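Local coordinates for hypothetical protein (Enterococcus faecalis, PDB 2OX7), which is of unknown function, a YopX-family protein rich in beta strands that assembles with other copies of itself, at residues S30-F38 and G52-F63; E80-V88 and S100-F111. One frame throughout, in Å; residues are numbered along the deposited sequence.

Contact 1 of 2, residues S30-F38 and G52-F63; sequences SMIAIITDF and GSYDTTFNWDEF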
loop_
_atom_site.group_PDB
_atom_site.type_symbol
_atom_site.label_atom_id
_atom_site.label_comp_id
_atom_site.label_asym_id
_atom_site.label_seq_id
_atom_site.Cartn_x
_atom_site.Cartn_y
_atom_site.Cartn_z
ATOM N N SER A 30 -2.096 10.068 -26.669
ATOM C CA SER A 30 -2.983 9.239 -27.469
ATOM C C SER A 30 -2.132 8.258 -28.248
ATOM O O SER A 30 -1.160 8.655 -28.888
ATOM C CB SER A 30 -3.811 10.087 -28.432
ATOM O OG SER A 30 -4.502 11.109 -27.735
HETATM N N MSE A 31 -2.481 6.978 -28.167
HETATM C CA MSE A 31 -1.820 5.978 -28.994
HETATM C C MSE A 31 -2.260 6.148 -30.441
HETATM O O MSE A 31 -3.459 6.094 -30.748
HETATM C CB MSE A 31 -2.118 4.568 -28.534
HETATM C CG MSE A 31 -1.305 3.538 -29.263
HETATM SE SE MSE A 31 -1.694 1.732 -28.691
HETATM C CE MSE A 31 -3.649 1.777 -28.659
ATOM N N ILE A 32 -1.282 6.372 -31.310
ATOM C CA ILE A 32 -1.566 6.662 -32.715
ATOM C C ILE A 32 -1.017 5.583 -33.649
ATOM O O ILE A 32 -1.380 5.533 -34.830
ATOM C CB ILE A 32 -1.116 8.092 -33.122
ATOM C CG1 ILE A 32 0.399 8.284 -32.928
ATOM C CG2 ILE A 32 -1.946 9.146 -32.362
ATOM C CD1 ILE A 32 0.974 9.569 -33.593
ATOM N N ALA A 33 -0.165 4.707 -33.118
ATOM C CA ALA A 33 0.359 3.584 -33.895
ATOM C C ALA A 33 0.697 2.403 -33.009
ATOM O O ALA A 33 0.826 2.534 -31.788
ATOM C CB ALA A 33 1.600 4.007 -34.711
ATOM N N ILE A 34 0.849 1.252 -33.647
ATOM C CA ILE A 34 1.340 0.076 -32.970
ATOM C C ILE A 34 2.281 -0.697 -33.883
ATOM O O ILE A 34 1.968 -0.952 -35.055
ATOM C CB ILE A 34 0.163 -0.789 -32.418
ATOM C CG1 ILE A 34 0.671 -1.897 -31.499
ATOM C CG2 ILE A 34 -0.743 -1.322 -33.541
ATOM C CD1 ILE A 34 -0.453 -2.517 -30.664
ATOM N N ILE A 35 3.449 -1.018 -33.351
ATOM C CA ILE A 35 4.371 -1.937 -34.008
ATOM C C ILE A 35 4.213 -3.322 -33.391
ATOM O O ILE A 35 4.432 -3.500 -32.180
ATOM C CB ILE A 35 5.829 -1.464 -33.847
ATOM C CG1 ILE A 35 6.011 -0.088 -34.517
ATOM C CG2 ILE A 35 6.786 -2.509 -34.415
ATOM C CD1 ILE A 35 7.386 0.545 -34.345
ATOM N N THR A 36 3.834 -4.298 -34.212
ATOM C CA THR A 36 3.692 -5.665 -33.736
ATOM C C THR A 36 4.945 -6.518 -33.970
ATOM O O THR A 36 5.201 -7.455 -33.201
ATOM C CB THR A 36 2.423 -6.351 -34.296
ATOM O OG1 THR A 36 2.356 -6.153 -35.714
ATOM C CG2 THR A 36 1.182 -5.749 -33.680
ATOM N N ASP A 37 5.720 -6.188 -35.009
ATOM C CA ASP A 37 7.020 -6.834 -35.301
ATOM C C ASP A 37 8.002 -5.816 -35.859
ATOM O O ASP A 37 7.625 -4.947 -36.640
ATOM C CB ASP A 37 6.908 -7.964 -36.354
ATOM C CG ASP A 37 5.955 -9.048 -35.945
ATOM O OD1 ASP A 37 6.428 -10.114 -35.482
ATOM O OD2 ASP A 37 4.729 -8.825 -36.070
ATOM N N PHE A 38 9.262 -5.952 -35.482
ATOM C CA PHE A 38 10.332 -5.172 -36.084
ATOM C C PHE A 38 11.640 -5.949 -36.012
ATOM O O PHE A 38 11.813 -6.843 -35.176
ATOM C CB PHE A 38 10.502 -3.819 -35.368
ATOM C CG PHE A 38 11.192 -3.936 -34.050
ATOM C CD1 PHE A 38 12.576 -3.880 -33.974
ATOM C CD2 PHE A 38 10.461 -4.157 -32.886
ATOM C CE1 PHE A 38 13.234 -4.005 -32.759
ATOM C CE2 PHE A 38 11.116 -4.298 -31.657
ATOM C CZ PHE A 38 12.499 -4.220 -31.593
ATOM N N GLY A 52 8.084 -4.426 -39.376
ATOM C CA GLY A 52 7.300 -5.503 -39.973
ATOM C C GLY A 52 5.827 -5.190 -39.860
ATOM O O GLY A 52 5.332 -4.258 -40.487
ATOM N N SER A 53 5.123 -5.968 -39.049
ATOM C CA SER A 53 3.709 -5.730 -38.824
ATOM C C SER A 53 3.458 -4.459 -38.014
ATOM O O SER A 53 4.189 -4.154 -37.068
ATOM C CB SER A 53 3.071 -6.933 -38.136
ATOM O OG SER A 53 2.054 -7.477 -38.955
ATOM N N TYR A 54 2.413 -3.732 -38.390
ATOM C CA TYR A 54 2.060 -2.492 -37.724
ATOM C C TYR A 54 0.635 -2.086 -38.050
ATOM O O TYR A 54 -0.027 -2.694 -38.907
ATOM C CB TYR A 54 3.035 -1.372 -38.126
ATOM C CG TYR A 54 2.793 -0.807 -39.521
ATOM C CD1 TYR A 54 2.101 0.389 -39.693
ATOM C CD2 TYR A 54 3.243 -1.479 -40.661
ATOM C CE1 TYR A 54 1.863 0.920 -40.973
ATOM C CE2 TYR A 54 3.008 -0.955 -41.956
ATOM C CZ TYR A 54 2.313 0.243 -42.091
ATOM O OH TYR A 54 2.063 0.777 -43.347
ATOM N N ASP A 55 0.167 -1.045 -37.369
ATOM C CA ASP A 55 -1.081 -0.386 -37.716
ATOM C C ASP A 55 -1.049 1.044 -37.205
ATOM O O ASP A 55 -0.319 1.350 -36.260
ATOM C CB ASP A 55 -2.280 -1.127 -37.133
ATOM C CG ASP A 55 -3.548 -0.904 -37.940
ATOM O OD1 ASP A 55 -3.521 -0.050 -38.859
ATOM O OD2 ASP A 55 -4.573 -1.576 -37.668
ATOM N N THR A 56 -1.814 1.931 -37.827
ATOM C CA THR A 56 -1.848 3.322 -37.355
ATOM C C THR A 56 -3.273 3.841 -37.250
ATOM O O THR A 56 -4.207 3.220 -37.762
ATOM C CB THR A 56 -0.950 4.310 -38.187
ATOM O OG1 THR A 56 -1.735 4.956 -39.206
ATOM C CG2 THR A 56 0.265 3.611 -38.811
ATOM N N THR A 57 -3.437 4.975 -36.581
ATOM C CA THR A 57 -4.761 5.512 -36.304
ATOM C C THR A 57 -5.388 6.184 -37.532
ATOM O O THR A 57 -6.585 6.505 -37.530
ATOM C CB THR A 57 -4.721 6.501 -35.121
ATOM O OG1 THR A 57 -6.056 6.753 -34.664
ATOM C CG2 THR A 57 -4.037 7.812 -35.518
ATOM N N PHE A 58 -4.560 6.402 -38.558
ATOM C CA PHE A 58 -4.995 6.939 -39.851
ATOM C C PHE A 58 -6.167 6.117 -40.380
ATOM O O PHE A 58 -7.191 6.671 -40.787
ATOM C CB PHE A 58 -3.837 6.882 -40.855
ATOM C CG PHE A 58 -3.757 8.077 -41.783
ATOM C CD1 PHE A 58 -2.739 9.020 -41.632
ATOM C CD2 PHE A 58 -4.686 8.252 -42.809
ATOM C CE1 PHE A 58 -2.652 10.125 -42.478
ATOM C CE2 PHE A 58 -4.614 9.352 -43.655
ATOM C CZ PHE A 58 -3.590 10.290 -43.493
ATOM N N ASN A 59 -6.019 4.790 -40.311
ATOM C CA ASN A 59 -6.954 3.840 -40.916
ATOM C C ASN A 59 -8.250 3.638 -40.131
ATOM O O ASN A 59 -9.072 2.785 -40.495
ATOM C CB ASN A 59 -6.275 2.476 -41.093
ATOM C CG ASN A 59 -4.851 2.589 -41.593
ATOM O OD1 ASN A 59 -4.605 2.812 -42.781
ATOM N ND2 ASN A 59 -3.900 2.422 -40.685
ATOM N N TRP A 60 -8.439 4.418 -39.068
ATOM C CA TRP A 60 -9.498 4.132 -38.107
ATOM C C TRP A 60 -10.166 5.370 -37.547
ATOM O O TRP A 60 -9.508 6.369 -37.246
ATOM C CB TRP A 60 -8.929 3.315 -36.942
ATOM C CG TRP A 60 -8.431 1.966 -37.343
ATOM C CD1 TRP A 60 -7.153 1.632 -37.683
ATOM C CD2 TRP A 60 -9.204 0.764 -37.446
ATOM N NE1 TRP A 60 -7.079 0.295 -37.995
ATOM C CE2 TRP A 60 -8.323 -0.264 -37.855
ATOM C CE3 TRP A 60 -10.554 0.453 -37.227
ATOM C CZ2 TRP A 60 -8.749 -1.589 -38.051
ATOM C CZ3 TRP A 60 -10.980 -0.873 -37.424
ATOM C CH2 TRP A 60 -10.077 -1.872 -37.831
ATOM N N ASP A 61 -11.480 5.284 -37.391
ATOM C CA ASP A 61 -12.234 6.302 -36.681
ATOM C C ASP A 61 -11.825 6.255 -35.209
ATOM O O ASP A 61 -11.490 7.291 -34.614
ATOM C CB ASP A 61 -13.734 6.062 -36.852
ATOM C CG ASP A 61 -14.137 5.910 -38.316
ATOM O OD1 ASP A 61 -13.747 4.894 -38.945
ATOM O OD2 ASP A 61 -14.845 6.803 -38.834
ATOM N N GLU A 62 -11.842 5.050 -34.636
ATOM C CA GLU A 62 -11.279 4.805 -33.310
ATOM C C GLU A 62 -10.311 3.631 -33.399
ATOM O O GLU A 62 -10.685 2.522 -33.816
ATOM C CB GLU A 62 -12.377 4.611 -32.239
ATOM C CG GLU A 62 -12.572 3.192 -31.686
ATOM C CD GLU A 62 -13.599 2.365 -32.459
ATOM O OE1 GLU A 62 -13.247 1.255 -32.931
ATOM O OE2 GLU A 62 -14.764 2.816 -32.581
ATOM N N PHE A 63 -9.056 3.903 -33.050
ATOM C CA PHE A 63 -7.984 2.920 -33.098
ATOM C C PHE A 63 -8.373 1.746 -32.198
ATOM O O PHE A 63 -8.552 1.929 -31.001
ATOM C CB PHE A 63 -6.685 3.580 -32.647
ATOM C CG PHE A 63 -5.444 2.857 -33.081
ATOM C CD1 PHE A 63 -5.286 2.428 -34.397
ATOM C CD2 PHE A 63 -4.420 2.611 -32.169
ATOM C CE1 PHE A 63 -4.123 1.764 -34.797
ATOM C CE2 PHE A 63 -3.259 1.952 -32.561
ATOM C CZ PHE A 63 -3.106 1.535 -33.877
#
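Ile34 and Asp55 hold the middle of this antiparallel pairing as a hydrogen-bonded pair. Ile34 N gives to Asp55 O at 2.9 Å, and Asp55 N returns the bond to Ile34 O. Thr57 N reaches Ile32 O at one end. At the other, Ser53 O takes two donors from one face of its carbonyl plane, Thr36 N at 2.9 Å and Asp37 N at a longer 3.3 Å, while Gly52 N bonds to Asp37 O. CA-H...O contacts, such as Tyr54 CA to Ile34 O, fill in between.

The apolar part centres on the Phe63 ring, which comes back to strand 31-35 after the 57-60 turn. CE of selenomethionine Met31 touches the ring's edge, 3.7 Å from Phe63 CD2, and SE lies at the same edge, 5.5 Å from the Phe63 ring centroid, a Met-aromatic contact; the chain bends at its last torsion (chi3 45°), and the side chains cross at about a right angle. Ile34 CG2 meets Phe63 CZ obliquely at 3.7 Å, and Ile32 O lies over one face of the ring. Further along, Thr57 CG2 packs on Ile32 CB.

Polar side chains brace the turn. Asp55 OD2 accepts from Trp60 NE1 at 3.1 Å and bonds to Tyr65 OH, whereas Thr56 OG1 accepts from Phe58 N in an ST turn.

The chemistry implies a hairpin secured mainly by its backbone, with Met31, Ile34 and Phe63 clustered beside Asp55 on one face and hydroxyls on the other that bond to Ser47 of the second subunit, Tyr54 OH to its O and Thr56 OG1 to its OG.

Contact 2 of 2, residues E80-V88 and S100-F111; sequences EIFEGDILV and SMHEIAYADGRF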
loop_
_atom_site.group_PDB
_atom_site.type_symbol
_atom_site.label_atom_id
_atom_site.label_comp_id
_atom_site.label_asym_id
_atom_site.label_seq_id
_atom_site.Cartn_x
_atom_site.Cartn_y
_atom_site.Cartn_z
ATOM N N GLU A 80 3.944 -14.359 -16.652
ATOM C CA GLU A 80 4.036 -12.926 -16.373
ATOM C C GLU A 80 2.609 -12.413 -16.266
ATOM O O GLU A 80 1.782 -12.745 -17.092
ATOM C CB GLU A 80 4.771 -12.204 -17.508
ATOM C CG GLU A 80 5.373 -10.850 -17.107
ATOM C CD GLU A 80 6.553 -10.373 -17.999
ATOM O OE1 GLU A 80 7.160 -11.202 -18.755
ATOM O OE2 GLU A 80 6.876 -9.157 -17.949
ATOM N N ILE A 81 2.321 -11.645 -15.213
ATOM C CA ILE A 81 0.974 -11.125 -14.937
ATOM C C ILE A 81 0.867 -9.726 -15.549
ATOM O O ILE A 81 1.685 -8.845 -15.246
ATOM C CB ILE A 81 0.743 -11.022 -13.426
ATOM C CG1 ILE A 81 0.700 -12.433 -12.804
ATOM C CG2 ILE A 81 -0.615 -10.286 -13.124
ATOM C CD1 ILE A 81 0.874 -12.360 -11.253
ATOM N N PHE A 82 -0.138 -9.528 -16.407
ATOM C CA PHE A 82 -0.377 -8.231 -17.053
ATOM C C PHE A 82 -1.629 -7.550 -16.493
ATOM O O PHE A 82 -2.574 -8.216 -16.002
ATOM C CB PHE A 82 -0.681 -8.462 -18.559
ATOM C CG PHE A 82 0.528 -8.742 -19.381
ATOM C CD1 PHE A 82 1.019 -7.768 -20.242
ATOM C CD2 PHE A 82 1.159 -9.973 -19.306
ATOM C CE1 PHE A 82 2.152 -8.029 -21.045
ATOM C CE2 PHE A 82 2.323 -10.255 -20.094
ATOM C CZ PHE A 82 2.825 -9.271 -20.954
ATOM N N GLU A 83 -1.705 -6.244 -16.702
ATOM C CA GLU A 83 -2.988 -5.575 -16.489
ATOM C C GLU A 83 -4.057 -6.332 -17.295
ATOM O O GLU A 83 -3.801 -6.781 -18.441
ATOM C CB GLU A 83 -2.980 -4.151 -17.047
ATOM C CG GLU A 83 -1.938 -3.188 -16.567
ATOM C CD GLU A 83 -2.091 -1.845 -17.321
ATOM O OE1 GLU A 83 -1.445 -1.621 -18.399
ATOM O OE2 GLU A 83 -2.917 -1.041 -16.843
ATOM N N GLY A 84 -5.266 -6.393 -16.741
ATOM C CA GLY A 84 -6.394 -7.084 -17.413
ATOM C C GLY A 84 -6.467 -8.579 -17.135
ATOM O O GLY A 84 -7.515 -9.210 -17.370
ATOM N N ASP A 85 -5.377 -9.170 -16.622
ATOM C CA ASP A 85 -5.439 -10.570 -16.227
ATOM C C ASP A 85 -6.406 -10.810 -15.096
ATOM O O ASP A 85 -6.662 -9.930 -14.266
ATOM C CB ASP A 85 -4.053 -11.116 -15.824
ATOM C CG ASP A 85 -3.184 -11.499 -17.045
ATOM O OD1 ASP A 85 -3.719 -11.713 -18.175
ATOM O OD2 ASP A 85 -1.956 -11.646 -16.881
ATOM N N ILE A 86 -6.890 -12.047 -15.017
ATOM C CA ILE A 86 -7.757 -12.498 -13.909
ATOM C C ILE A 86 -7.076 -13.630 -13.162
ATOM O O ILE A 86 -6.632 -14.639 -13.788
ATOM C CB ILE A 86 -9.165 -12.960 -14.473
ATOM C CG1 ILE A 86 -9.879 -11.770 -15.140
ATOM C CG2 ILE A 86 -9.970 -13.684 -13.347
ATOM C CD1 ILE A 86 -11.049 -12.184 -16.125
ATOM N N LEU A 87 -6.898 -13.451 -11.842
ATOM C CA LEU A 87 -6.166 -14.448 -11.032
ATOM C C LEU A 87 -7.115 -15.168 -10.099
ATOM O O LEU A 87 -8.099 -14.570 -9.627
ATOM C CB LEU A 87 -5.090 -13.773 -10.189
ATOM C CG LEU A 87 -3.768 -13.456 -10.902
ATOM C CD1 LEU A 87 -3.895 -12.538 -12.104
ATOM C CD2 LEU A 87 -2.923 -12.799 -9.826
ATOM N N VAL A 88 -6.817 -16.428 -9.823
ATOM C CA VAL A 88 -7.547 -17.174 -8.807
ATOM C C VAL A 88 -6.592 -17.774 -7.809
ATOM O O VAL A 88 -5.471 -18.136 -8.175
ATOM C CB VAL A 88 -8.398 -18.316 -9.405
ATOM C CG1 VAL A 88 -9.555 -17.714 -10.155
ATOM C CG2 VAL A 88 -7.539 -19.263 -10.240
ATOM N N SER A 100 -12.632 -17.761 -5.993
ATOM C CA SER A 100 -12.888 -16.325 -6.207
ATOM C C SER A 100 -11.835 -15.742 -7.140
ATOM O O SER A 100 -10.675 -16.127 -7.089
ATOM C CB SER A 100 -12.857 -15.556 -4.896
ATOM O OG SER A 100 -11.592 -15.772 -4.288
HETATM N N MSE A 101 -12.256 -14.804 -7.969
HETATM C CA MSE A 101 -11.408 -14.312 -9.059
HETATM C C MSE A 101 -11.170 -12.841 -8.867
HETATM O O MSE A 101 -12.044 -12.134 -8.362
HETATM C CB MSE A 101 -12.097 -14.556 -10.393
HETATM C CG MSE A 101 -12.151 -16.006 -10.716
HETATM SE SE MSE A 101 -13.200 -16.370 -12.274
HETATM C CE MSE A 101 -13.095 -18.273 -12.078
ATOM N N HIS A 102 -9.997 -12.359 -9.273
ATOM C CA HIS A 102 -9.714 -10.956 -9.123
ATOM C C HIS A 102 -8.949 -10.459 -10.330
ATOM O O HIS A 102 -7.986 -11.069 -10.750
ATOM C CB HIS A 102 -8.868 -10.731 -7.867
ATOM C CG HIS A 102 -9.412 -11.449 -6.673
ATOM N ND1 HIS A 102 -10.356 -10.897 -5.850
ATOM C CD2 HIS A 102 -9.186 -12.697 -6.208
ATOM C CE1 HIS A 102 -10.683 -11.763 -4.910
ATOM N NE2 HIS A 102 -9.977 -12.861 -5.096
ATOM N N GLU A 103 -9.415 -9.360 -10.876
ATOM C CA GLU A 103 -8.832 -8.690 -12.029
ATOM C C GLU A 103 -7.636 -7.812 -11.624
ATOM O O GLU A 103 -7.664 -7.127 -10.579
ATOM C CB GLU A 103 -9.917 -7.764 -12.582
ATOM C CG GLU A 103 -9.549 -6.971 -13.781
ATOM C CD GLU A 103 -10.705 -6.051 -14.236
ATOM O OE1 GLU A 103 -10.409 -5.134 -14.996
ATOM O OE2 GLU A 103 -11.879 -6.227 -13.792
ATOM N N ILE A 104 -6.607 -7.789 -12.449
ATOM C CA ILE A 104 -5.470 -6.902 -12.223
ATOM C C ILE A 104 -5.720 -5.564 -12.874
ATOM O O ILE A 104 -6.076 -5.468 -14.087
ATOM C CB ILE A 104 -4.167 -7.538 -12.747
ATOM C CG1 ILE A 104 -3.969 -8.923 -12.106
ATOM C CG2 ILE A 104 -2.953 -6.623 -12.504
ATOM C CD1 ILE A 104 -3.952 -8.922 -10.548
ATOM N N ALA A 105 -5.516 -4.503 -12.093
ATOM C CA ALA A 105 -5.619 -3.154 -12.663
ATOM C C ALA A 105 -4.449 -2.274 -12.198
ATOM O O ALA A 105 -3.663 -2.696 -11.332
ATOM C CB ALA A 105 -6.968 -2.563 -12.275
ATOM N N TYR A 106 -4.298 -1.086 -12.802
ATOM C CA TYR A 106 -3.368 -0.085 -12.314
ATOM C C TYR A 106 -4.151 1.162 -11.922
ATOM O O TYR A 106 -5.060 1.573 -12.645
ATOM C CB TYR A 106 -2.352 0.305 -13.386
ATOM C CG TYR A 106 -1.353 1.347 -12.932
ATOM C CD1 TYR A 106 -0.121 0.965 -12.404
ATOM C CD2 TYR A 106 -1.628 2.729 -13.021
ATOM C CE1 TYR A 106 0.797 1.894 -11.975
ATOM C CE2 TYR A 106 -0.697 3.674 -12.605
ATOM C CZ TYR A 106 0.504 3.252 -12.086
ATOM O OH TYR A 106 1.441 4.143 -11.658
ATOM N N ALA A 107 -3.804 1.766 -10.785
ATOM C CA ALA A 107 -4.368 3.091 -10.480
ATOM C C ALA A 107 -3.472 3.781 -9.509
ATOM O O ALA A 107 -2.990 3.151 -8.539
ATOM C CB ALA A 107 -5.743 2.955 -9.875
ATOM N N ASP A 108 -3.217 5.063 -9.789
ATOM C CA ASP A 108 -2.649 5.957 -8.789
ATOM C C ASP A 108 -1.352 5.415 -8.171
ATOM O O ASP A 108 -1.199 5.401 -6.946
ATOM C CB ASP A 108 -3.724 6.184 -7.714
ATOM C CG ASP A 108 -3.461 7.400 -6.834
ATOM O OD1 ASP A 108 -2.784 8.361 -7.283
ATOM O OD2 ASP A 108 -3.962 7.363 -5.689
ATOM N N GLY A 109 -0.412 5.032 -9.024
ATOM C CA GLY A 109 0.908 4.611 -8.545
ATOM C C GLY A 109 1.169 3.116 -8.376
ATOM O O GLY A 109 2.323 2.737 -8.150
ATOM N N ARG A 110 0.144 2.270 -8.444
ATOM C CA ARG A 110 0.390 0.815 -8.216
ATOM C C ARG A 110 -0.512 -0.065 -9.062
ATOM O O ARG A 110 -1.612 0.349 -9.453
ATOM C CB ARG A 110 0.141 0.465 -6.745
ATOM C CG ARG A 110 -1.352 0.632 -6.406
ATOM C CD ARG A 110 -1.572 0.586 -4.945
ATOM N NE ARG A 110 -2.892 0.085 -4.577
ATOM C CZ ARG A 110 -4.074 0.630 -4.864
ATOM N NH1 ARG A 110 -4.188 1.730 -5.628
ATOM N NH2 ARG A 110 -5.170 0.013 -4.386
ATOM N N PHE A 111 -0.033 -1.285 -9.326
ATOM C CA PHE A 111 -0.859 -2.350 -9.791
ATOM C C PHE A 111 -1.523 -3.005 -8.575
ATOM O O PHE A 111 -0.966 -3.049 -7.456
ATOM C CB PHE A 111 -0.017 -3.409 -10.538
ATOM C CG PHE A 111 0.601 -2.916 -11.828
ATOM C CD1 PHE A 111 -0.170 -2.808 -12.994
ATOM C CD2 PHE A 111 1.914 -2.508 -11.868
ATOM C CE1 PHE A 111 0.399 -2.336 -14.157
ATOM C CE2 PHE A 111 2.505 -2.042 -13.036
ATOM C CZ PHE A 111 1.756 -1.949 -14.177
HETATM O O HOH W 1 -5.179 -0.979 -15.692
#
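Ile104 is the main bump here, pushing into a hollow formed by Ile81, Leu87 and the Phe82-Asp85 turn. Its CG1 lies 3.6 Å from Leu87 CD1 and 3.8 Å from Ile81 CG2, the Ile81 side chain crossing it at about a right angle. CB rests against Phe82 O, and CG2 leans toward Glu83 CA. The hollow is held to its bump by backbone bonds: Gly84 N to Ile104 O, and Ile104 N to Asp85 O at 2.8 Å.

On the opposite face of the sheet from Leu87 and His102, Ile86 CG2 fits against Met101 CB at 3.7 Å. Glu83 has CG opposite its carbonyl carbon (chi1 -57°), which brings CG to the edge of the Phe111 ring, 3.5 Å from CE1. Its OE1 bonds to Gln69 N, while a water joins OE2 to Tyr106 N. Asp85 N closes the type II turn on Phe82 O, and the Asp85 carboxylate reinforces it: OD2 takes Phe82 N at 2.8 Å from above its plane, and OD1 forms a salt bridge with Arg8.

This is a twisted antiparallel hairpin of strands 85-89 and 101-107, at the middle of a four-stranded sheet, with a tight turn leading into its first strand.

How the contacts relate
Contact 1 closes before contact 2 opens along the chain, and each joins the two strands of a beta hairpin in its own antiparallel sheet: 21-25, 31-41 and 46-56 for contact 1, and 110-113, 101-107, 85-89 and 131-136 for contact 2. Their centres lie 25 Å apart and their nearest atoms about 11 Å, so they do not touch. Strand 65-71, from a third sheet, packs on side chains of both and so lies between them as a shared neighbour. Contact 1 is partly buried and contact 2 largely buried. Both also reach the second subunit, and contact 2 a third, so each hairpin contributes to the assembly as well as to the chain's own fold.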